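Local coordinates for transaminase (Bacillus megaterium, PDB 5G0A), which probably transfers amino groups between amines and carbonyl compounds with S selectivity, using pyridoxal-5'-phosphate as the cofactor of a class III aminotransferase, at residues B[42-47]-B[52-57]; B[431-436]-B[441-446]. All coordinates share one frame; numbering follows the deposited sequence.

Contact 1. Residues B[42-47]-B[52-57]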
ATOM      1  N   ASP B  42     -41.944  -7.195 -17.073  1.00 27.97           N
ATOM      2  CA  ASP B  42     -41.064  -8.185 -16.441  1.00 26.87           C
ATOM      3  C   ASP B  42     -40.525  -9.247 -17.392  1.00 27.03           C
ATOM      4  O   ASP B  42     -39.972 -10.261 -16.970  1.00 27.39           O
ATOM      5  CB  ASP B  42     -41.755  -8.809 -15.220  1.00 27.65           C
ATOM      6  CG  ASP B  42     -41.816  -7.853 -14.076  1.00 29.69           C
ATOM      7  OD1 ASP B  42     -40.757  -7.584 -13.460  1.00 28.34           O
ATOM      8  OD2 ASP B  42     -42.911  -7.323 -13.816  1.00 31.21           O
ATOM      9  N   TYR B  43     -40.645  -8.975 -18.688  1.00 27.31           N
ATOM     10  CA  TYR B  43     -40.294  -9.946 -19.714  1.00 26.69           C
ATOM     11  C   TYR B  43     -39.127  -9.547 -20.632  1.00 26.75           C
ATOM     12  O   TYR B  43     -38.991  -8.387 -21.010  1.00 30.39           O
ATOM     13  CB  TYR B  43     -41.542 -10.284 -20.551  1.00 27.13           C
ATOM     14  CG  TYR B  43     -42.473 -11.209 -19.807  1.00 28.45           C
ATOM     15  CD1 TYR B  43     -43.447 -10.712 -18.938  1.00 29.00           C
ATOM     16  CD2 TYR B  43     -42.361 -12.586 -19.963  1.00 28.85           C
ATOM     17  CE1 TYR B  43     -44.288 -11.574 -18.244  1.00 29.87           C
ATOM     18  CE2 TYR B  43     -43.198 -13.450 -19.273  1.00 30.51           C
ATOM     19  CZ  TYR B  43     -44.159 -12.940 -18.427  1.00 30.95           C
ATOM     20  OH  TYR B  43     -44.974 -13.837 -17.735  1.00 34.69           O
ATOM     21  N   LEU B  44     -38.296 -10.536 -20.949  1.00 27.46           N
ATOM     22  CA  LEU B  44     -37.291 -10.442 -22.003  1.00 28.34           C
ATOM     23  C   LEU B  44     -37.831 -11.198 -23.220  1.00 29.67           C
ATOM     24  O   LEU B  44     -38.426 -12.265 -23.075  1.00 30.41           O
ATOM     25  CB  LEU B  44     -35.980 -11.096 -21.555  1.00 28.17           C
ATOM     26  CG  LEU B  44     -35.552 -10.770 -20.105  1.00 27.95           C
ATOM     27  CD1 LEU B  44     -34.253 -11.491 -19.757  1.00 28.06           C
ATOM     28  CD2 LEU B  44     -35.458  -9.263 -19.834  1.00 28.04           C
ATOM     29  N   ILE B  45     -37.604 -10.644 -24.404  1.00 27.81           N
ATOM     30  CA  ILE B  45     -38.122 -11.242 -25.632  1.00 28.41           C
ATOM     31  C   ILE B  45     -36.917 -11.579 -26.497  1.00 28.23           C
ATOM     32  O   ILE B  45     -36.111 -10.720 -26.815  1.00 25.70           O
ATOM     33  CB  ILE B  45     -39.121 -10.311 -26.366  1.00 30.22           C
ATOM     34  CG1 ILE B  45     -40.374 -10.048 -25.514  1.00 32.27           C
ATOM     35  CG2 ILE B  45     -39.566 -10.916 -27.702  1.00 32.18           C
ATOM     36  CD1 ILE B  45     -40.309  -8.824 -24.633  1.00 34.77           C
ATOM     37  N   MET B  46     -36.809 -12.845 -26.884  1.00 27.68           N
ATOM     38  CA  MET B  46     -35.754 -13.278 -27.788  1.00 27.17           C
ATOM     39  C   MET B  46     -36.109 -13.014 -29.260  1.00 28.45           C
ATOM     40  O   MET B  46     -37.253 -12.669 -29.570  1.00 29.99           O
ATOM     41  CB  MET B  46     -35.447 -14.757 -27.545  1.00 29.08           C
ATOM     42  CG  MET B  46     -35.033 -15.037 -26.106  1.00 31.86           C
ATOM     43  SD  MET B  46     -34.499 -16.731 -25.862  1.00 35.13           S
ATOM     44  CE  MET B  46     -32.918 -16.765 -26.707  1.00 35.68           C
ATOM     45  N   PRO B  47     -35.124 -13.139 -30.172  1.00 29.73           N
ATOM     46  CA  PRO B  47     -35.415 -12.798 -31.569  1.00 29.45           C
ATOM     47  C   PRO B  47     -36.531 -13.660 -32.183  1.00 29.54           C
ATOM     48  O   PRO B  47     -37.208 -13.206 -33.077  1.00 29.77           O
ATOM     49  CB  PRO B  47     -34.094 -13.079 -32.287  1.00 29.73           C
ATOM     50  CG  PRO B  47     -33.022 -12.914 -31.233  1.00 30.71           C
ATOM     51  CD  PRO B  47     -33.668 -13.320 -29.928  1.00 31.04           C
ATOM     52  N   LEU B  52     -39.413 -14.563 -21.645  1.00 30.96           N
ATOM     53  CA  LEU B  52     -38.790 -15.061 -20.415  1.00 32.52           C
ATOM     54  C   LEU B  52     -39.192 -14.137 -19.278  1.00 32.31           C
ATOM     55  O   LEU B  52     -38.982 -12.922 -19.361  1.00 31.69           O
ATOM     56  CB  LEU B  52     -37.257 -15.094 -20.551  1.00 33.64           C
ATOM     57  CG  LEU B  52     -36.661 -15.924 -21.702  1.00 35.95           C
ATOM     58  CD1 LEU B  52     -35.171 -15.657 -21.871  1.00 37.81           C
ATOM     59  CD2 LEU B  52     -36.932 -17.421 -21.522  1.00 35.49           C
ATOM     60  N   LEU B  53     -39.816 -14.687 -18.236  1.00 29.09           N
ATOM     61  CA  LEU B  53     -40.200 -13.875 -17.091  1.00 27.75           C
ATOM     62  C   LEU B  53     -38.973 -13.737 -16.180  1.00 26.53           C
ATOM     63  O   LEU B  53     -38.405 -14.728 -15.717  1.00 28.07           O
ATOM     64  CB  LEU B  53     -41.374 -14.535 -16.327  1.00 28.27           C
ATOM     65  CG  LEU B  53     -41.788 -13.867 -15.015  1.00 29.53           C
ATOM     66  CD1 LEU B  53     -42.214 -12.410 -15.203  1.00 28.55           C
ATOM     67  CD2 LEU B  53     -42.905 -14.687 -14.350  1.00 30.40           C
ATOM     68  N   ASP B  54     -38.543 -12.498 -15.954  1.00 28.65           N
ATOM     69  CA  ASP B  54     -37.223 -12.270 -15.371  1.00 27.95           C
ATOM     70  C   ASP B  54     -37.306 -11.976 -13.870  1.00 27.75           C
ATOM     71  O   ASP B  54     -37.484 -10.830 -13.478  1.00 27.57           O
ATOM     72  CB  ASP B  54     -36.544 -11.094 -16.100  1.00 28.43           C
ATOM     73  CG  ASP B  54     -35.125 -10.846 -15.611  1.00 29.74           C
ATOM     74  OD1 ASP B  54     -34.546 -11.724 -14.936  1.00 28.04           O
ATOM     75  OD2 ASP B  54     -34.609  -9.754 -15.902  1.00 28.71           O
ATOM     76  N   PHE B  55     -37.186 -13.011 -13.035  1.00 27.86           N
ATOM     77  CA  PHE B  55     -37.209 -12.785 -11.595  1.00 27.13           C
ATOM     78  C   PHE B  55     -35.806 -12.594 -10.995  1.00 27.92           C
ATOM     79  O   PHE B  55     -35.579 -12.868  -9.809  1.00 28.24           O
ATOM     80  CB  PHE B  55     -38.084 -13.821 -10.844  1.00 28.96           C
ATOM     81  CG  PHE B  55     -39.477 -13.329 -10.565  1.00 28.34           C
ATOM     82  CD1 PHE B  55     -40.292 -12.883 -11.608  1.00 28.48           C
ATOM     83  CD2 PHE B  55     -39.979 -13.287  -9.260  1.00 29.65           C
ATOM     84  CE1 PHE B  55     -41.574 -12.401 -11.367  1.00 30.92           C
ATOM     85  CE2 PHE B  55     -41.272 -12.823  -9.011  1.00 29.32           C
ATOM     86  CZ  PHE B  55     -42.066 -12.370 -10.066  1.00 29.14           C
ATOM     87  N   PHE B  56     -34.878 -12.121 -11.836  1.00 28.33           N
ATOM     88  CA  PHE B  56     -33.674 -11.419 -11.352  1.00 27.76           C
ATOM     89  C   PHE B  56     -33.814  -9.909 -11.507  1.00 28.05           C
ATOM     90  O   PHE B  56     -33.012  -9.166 -10.913  1.00 26.60           O
ATOM     91  CB  PHE B  56     -32.430 -11.847 -12.110  1.00 27.36           C
ATOM     92  CG  PHE B  56     -32.055 -13.280 -11.894  1.00 29.88           C
ATOM     93  CD1 PHE B  56     -31.309 -13.659 -10.792  1.00 31.31           C
ATOM     94  CD2 PHE B  56     -32.458 -14.254 -12.806  1.00 31.62           C
ATOM     95  CE1 PHE B  56     -30.970 -14.987 -10.590  1.00 31.86           C
ATOM     96  CE2 PHE B  56     -32.115 -15.583 -12.619  1.00 33.01           C
ATOM     97  CZ  PHE B  56     -31.371 -15.952 -11.504  1.00 33.84           C
ATOM     98  N   ASN B  57     -34.800  -9.461 -12.309  1.00 27.11           N
ATOM     99  CA  ASN B  57     -34.940  -8.032 -12.689  1.00 25.37           C
ATOM    100  C   ASN B  57     -33.561  -7.555 -13.199  1.00 26.23           C
ATOM    101  O   ASN B  57     -33.074  -6.481 -12.828  1.00 25.53           O
ATOM    102  CB  ASN B  57     -35.457  -7.196 -11.490  1.00 28.10           C
ATOM    103  CG  ASN B  57     -36.086  -5.872 -11.894  1.00 27.79           C
ATOM    104  OD1 ASN B  57     -35.818  -4.845 -11.278  1.00 26.16           O
ATOM    105  ND2 ASN B  57     -36.964  -5.891 -12.913  1.00 27.35           N
TER
HETATM  106  O   HOH W   1     -38.111  -8.265 -14.225  1.00 30.69           O

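Contact 2. Residues B[431-436]-B[441-446]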
ATOM      1  N   VAL B 431     -39.167 -19.288 -16.910  1.00 33.15           N
ATOM      2  CA  VAL B 431     -38.936 -18.377 -15.788  1.00 32.66           C
ATOM      3  C   VAL B 431     -37.447 -18.318 -15.476  1.00 33.01           C
ATOM      4  O   VAL B 431     -36.758 -19.349 -15.474  1.00 33.15           O
ATOM      5  CB  VAL B 431     -39.749 -18.770 -14.523  1.00 33.12           C
ATOM      6  CG1 VAL B 431     -39.388 -17.884 -13.331  1.00 33.19           C
ATOM      7  CG2 VAL B 431     -41.250 -18.673 -14.794  1.00 34.50           C
ATOM      8  N   LEU B 432     -36.945 -17.092 -15.281  1.00 33.46           N
ATOM      9  CA  LEU B 432     -35.569 -16.863 -14.819  1.00 33.15           C
ATOM     10  C   LEU B 432     -35.618 -16.577 -13.328  1.00 31.71           C
ATOM     11  O   LEU B 432     -36.143 -15.552 -12.906  1.00 30.13           O
ATOM     12  CB  LEU B 432     -34.934 -15.663 -15.563  1.00 32.83           C
ATOM     13  CG  LEU B 432     -34.827 -15.822 -17.090  1.00 33.43           C
ATOM     14  CD1 LEU B 432     -34.598 -14.491 -17.798  1.00 31.63           C
ATOM     15  CD2 LEU B 432     -33.708 -16.799 -17.433  1.00 36.33           C
ATOM     16  N   ILE B 433     -35.084 -17.485 -12.527  1.00 32.74           N
ATOM     17  CA  ILE B 433     -35.100 -17.328 -11.067  1.00 32.87           C
ATOM     18  C   ILE B 433     -33.973 -18.184 -10.526  1.00 33.02           C
ATOM     19  O   ILE B 433     -33.656 -19.220 -11.116  1.00 33.42           O
ATOM     20  CB  ILE B 433     -36.482 -17.706 -10.452  1.00 33.60           C
ATOM     21  CG1 ILE B 433     -36.638 -17.154  -9.030  1.00 32.62           C
ATOM     22  CG2 ILE B 433     -36.718 -19.219 -10.502  1.00 37.51           C
ATOM     23  CD1 ILE B 433     -38.079 -17.047  -8.545  1.00 34.26           C
ATOM     24  N   GLY B 434     -33.346 -17.732  -9.445  1.00 32.25           N
ATOM     25  CA  GLY B 434     -32.179 -18.406  -8.888  1.00 31.22           C
ATOM     26  C   GLY B 434     -31.446 -17.523  -7.904  1.00 30.22           C
ATOM     27  O   GLY B 434     -32.074 -16.865  -7.067  1.00 30.96           O
ATOM     28  N   GLY B 435     -30.122 -17.518  -7.992  1.00 32.32           N
ATOM     29  CA  GLY B 435     -29.306 -16.725  -7.064  1.00 33.07           C
ATOM     30  C   GLY B 435     -27.871 -16.528  -7.511  1.00 37.13           C
ATOM     31  O   GLY B 435     -27.416 -17.140  -8.482  1.00 39.68           O
ATOM     32  N   VAL B 436     -27.158 -15.673  -6.785  1.00 35.66           N
ATOM     33  CA  VAL B 436     -25.745 -15.391  -7.076  1.00 36.29           C
ATOM     34  C   VAL B 436     -24.804 -16.229  -6.209  1.00 35.99           C
ATOM     35  O   VAL B 436     -23.687 -16.566  -6.622  1.00 33.79           O
ATOM     36  CB  VAL B 436     -25.435 -13.892  -6.909  1.00 38.05           C
ATOM     37  CG1 VAL B 436     -26.258 -13.082  -7.891  1.00 42.78           C
ATOM     38  CG2 VAL B 436     -25.740 -13.415  -5.507  1.00 39.91           C
ATOM     39  N   MET B 441     -31.025 -18.274  -2.735  1.00 34.89           N
ATOM     40  CA  MET B 441     -31.747 -17.609  -3.796  1.00 37.19           C
ATOM     41  C   MET B 441     -31.819 -16.131  -3.514  1.00 33.00           C
ATOM     42  O   MET B 441     -31.928 -15.735  -2.362  1.00 30.82           O
ATOM     43  CB  MET B 441     -33.144 -18.153  -3.804  1.00 40.65           C
ATOM     44  CG  MET B 441     -33.082 -19.650  -3.714  1.00 44.61           C
ATOM     45  SD  MET B 441     -33.398 -20.264  -5.346  1.00 49.30           S
ATOM     46  CE  MET B 441     -35.163 -20.127  -5.133  1.00 42.28           C
ATOM     47  N   ARG B 442     -31.808 -15.339  -4.587  1.00 32.98           N
ATOM     48  CA  ARG B 442     -31.920 -13.893  -4.506  1.00 33.92           C
ATOM     49  C   ARG B 442     -32.948 -13.511  -5.568  1.00 32.79           C
ATOM     50  O   ARG B 442     -32.666 -13.536  -6.769  1.00 32.02           O
ATOM     51  CB  ARG B 442     -30.571 -13.218  -4.799  1.00 33.02           C
ATOM     52  CG  ARG B 442     -30.454 -11.802  -4.239  1.00 36.66           C
ATOM     53  CD  ARG B 442     -30.027 -11.912  -2.782  1.00 42.29           C
ATOM     54  NE  ARG B 442     -29.796 -10.674  -2.033  1.00 39.07           N
ATOM     55  CZ  ARG B 442     -30.701 -10.101  -1.241  1.00 39.66           C
ATOM     56  NH1 ARG B 442     -31.936 -10.604  -1.157  1.00 39.84           N
ATOM     57  NH2 ARG B 442     -30.378  -9.023  -0.536  1.00 39.13           N
ATOM     58  N   ILE B 443     -34.140 -13.174  -5.102  1.00 32.58           N
ATOM     59  CA  ILE B 443     -35.300 -13.053  -5.977  1.00 31.38           C
ATOM     60  C   ILE B 443     -35.710 -11.605  -6.060  1.00 31.59           C
ATOM     61  O   ILE B 443     -35.847 -10.953  -5.035  1.00 28.25           O
ATOM     62  CB  ILE B 443     -36.469 -13.917  -5.438  1.00 33.02           C
ATOM     63  CG1 ILE B 443     -36.064 -15.397  -5.452  1.00 32.41           C
ATOM     64  CG2 ILE B 443     -37.740 -13.715  -6.271  1.00 33.66           C
ATOM     65  CD1 ILE B 443     -36.966 -16.298  -4.642  1.00 35.17           C
ATOM     66  N   GLY B 444     -35.923 -11.110  -7.284  1.00 32.41           N
ATOM     67  CA  GLY B 444     -36.402  -9.748  -7.483  1.00 33.03           C
ATOM     68  C   GLY B 444     -37.128  -9.589  -8.805  1.00 30.26           C
ATOM     69  O   GLY B 444     -36.823 -10.279  -9.759  1.00 32.64           O
ATOM     70  N   ALA B 445     -38.098  -8.684  -8.838  1.00 30.70           N
ATOM     71  CA  ALA B 445     -38.801  -8.331 -10.067  1.00 29.13           C
ATOM     72  C   ALA B 445     -39.011  -6.827 -10.057  1.00 28.60           C
ATOM     73  O   ALA B 445     -38.494  -6.149  -9.173  1.00 26.76           O
ATOM     74  CB  ALA B 445     -40.135  -9.094 -10.154  1.00 30.50           C
ATOM     75  N   SER B 446     -39.753  -6.289 -11.032  1.00 27.38           N
ATOM     76  CA  SER B 446     -40.050  -4.855 -11.010  1.00 26.62           C
ATOM     77  C   SER B 446     -41.016  -4.582  -9.864  1.00 26.47           C
ATOM     78  O   SER B 446     -41.732  -5.497  -9.422  1.00 29.09           O
ATOM     79  CB  SER B 446     -40.626  -4.408 -12.353  1.00 27.63           C
ATOM     80  OG  SER B 446     -39.850  -4.913 -13.443  1.00 28.59           O
TER
HETATM   81  O   HOH W   2     -34.020 -15.043  -8.699  1.00 28.84           O

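Contact 1. Residues B[42-47]-B[52-57]
D42 reaches across to D54 through the backbone: its carbonyl O accepts D54 N at 2.8 Å, at the start of an antiparallel beta hairpin. The carboxylate is linked indirectly. D42 OD1 lies 4.2 Å from N57 ND2, and a water spans the gap, donating to D42 OD1 (2.8 Å) and to D54 O while accepting from N57 ND2. S446 OG is a further partner of that carboxylate oxygen, and N57 OD1 is held by R277 and V62.

Y43 forms the non-hydrogen-bonded pair with L53, their CA atoms 4.7 Å apart. With CG anti to the carbonyl carbon (chi1 -76°), the Y43 ring turns a face to L53: L53 CD1 makes a CH-pi contact over that face, 4.1 Å from the ring centroid and shifted toward the rim, and L53 CB touches Y43 CE2 at 3.6 Å. D453 and K456 bind the phenol OH.

L44 and L52 are the hydrogen-bonded pair, each N meeting the other's O at 2.9 Å. Their side chains occupy the face away from Y43 and L53, where L44 CG also packs on D54 CB. D54 itself makes an Asx turn, F56 N approaching OD1 from above the carboxylate plane, while OD2 accepts from Q58 N. Further along, M46 bends at chi3 (72°) and brings SD to 4.2 Å from L52 CD1.

Strand 51-54 lies between 43-45 and the parallel strand 431-432, its L53 backbone bonded to G430 and L432. Helix 451-468 packs on L53, and L44 touches T39 and L432 of its own chain and Y89 of the second subunit.

Contact 2. Residues B[431-436]-B[441-446]
In the C-terminal part of the class III aminotransferase fold, a loop turns the chain back from strand 431-432 of one sheet into strand 440-443 of another, and G434 meets M441 and R442 across it. A single backbone hydrogen bond ties the two arms directly: R442 N donates to G434 O at 2.9 Å, lying in the carbonyl plane on a lone pair (C=O...N angle 144°). The same oxygen is 3.4 Å from M441 CA, a weaker CA-H...O contact. A water supplements this link, accepting from G434 N at 2.9 Å and probably donating to R442 O at 2.8 Å, a likely second link between the arms.

The approach is close at the glycines. G435 CA is 4.2 Å from M441 CA, and a CB modelled on G435 falls only 3.1 Å from M441 CA, so this is a tight spot. M441, bent at chi2 and chi3, curls its SD back to 4.2 Å from G434 CA, while its side chain also packs on V390, I422 and L461.

The apolar part of the contact is I433 against I443. I433 CG1 stands anti to the backbone N (chi1 -163°), which turns it toward I443, where it meets CG1 at 4.0 Å, with I433 CD1 reaching CG2 and CD1 of I443. Exchanging I443 for an alanine would probably open a gap beside I433 and set its CD1 free to turn, since CG1, CG2 and CD1 supply these contacts.

R442 extends away from the loop: its NE is hydrogen-bonded to G241 O, and its carbonyl O also forms a hydrogen bond with Y60 OH.

In the fold
Along the chain the two contacts follow one another without overlap, and their centres are about 11 Å apart. Strand 51-54 of contact 1 and strand 431-432 of contact 2 are parallel neighbours in one mixed sheet: L432 N lies 2.8 Å from L53 O and L432 O the same distance from F55 N, probable hydrogen bonds. Helix 451-468 packs against both contacts. Strand 440-443 then leads into the antiparallel sheet beside 387-392, so residues 431-446 connect two sheets. The N-terminal hairpin is thereby built onto the C-terminal part of the chain, and Y89 of the second subunit packs on L44 and L432, placing the joint sheet beside a subunit interface.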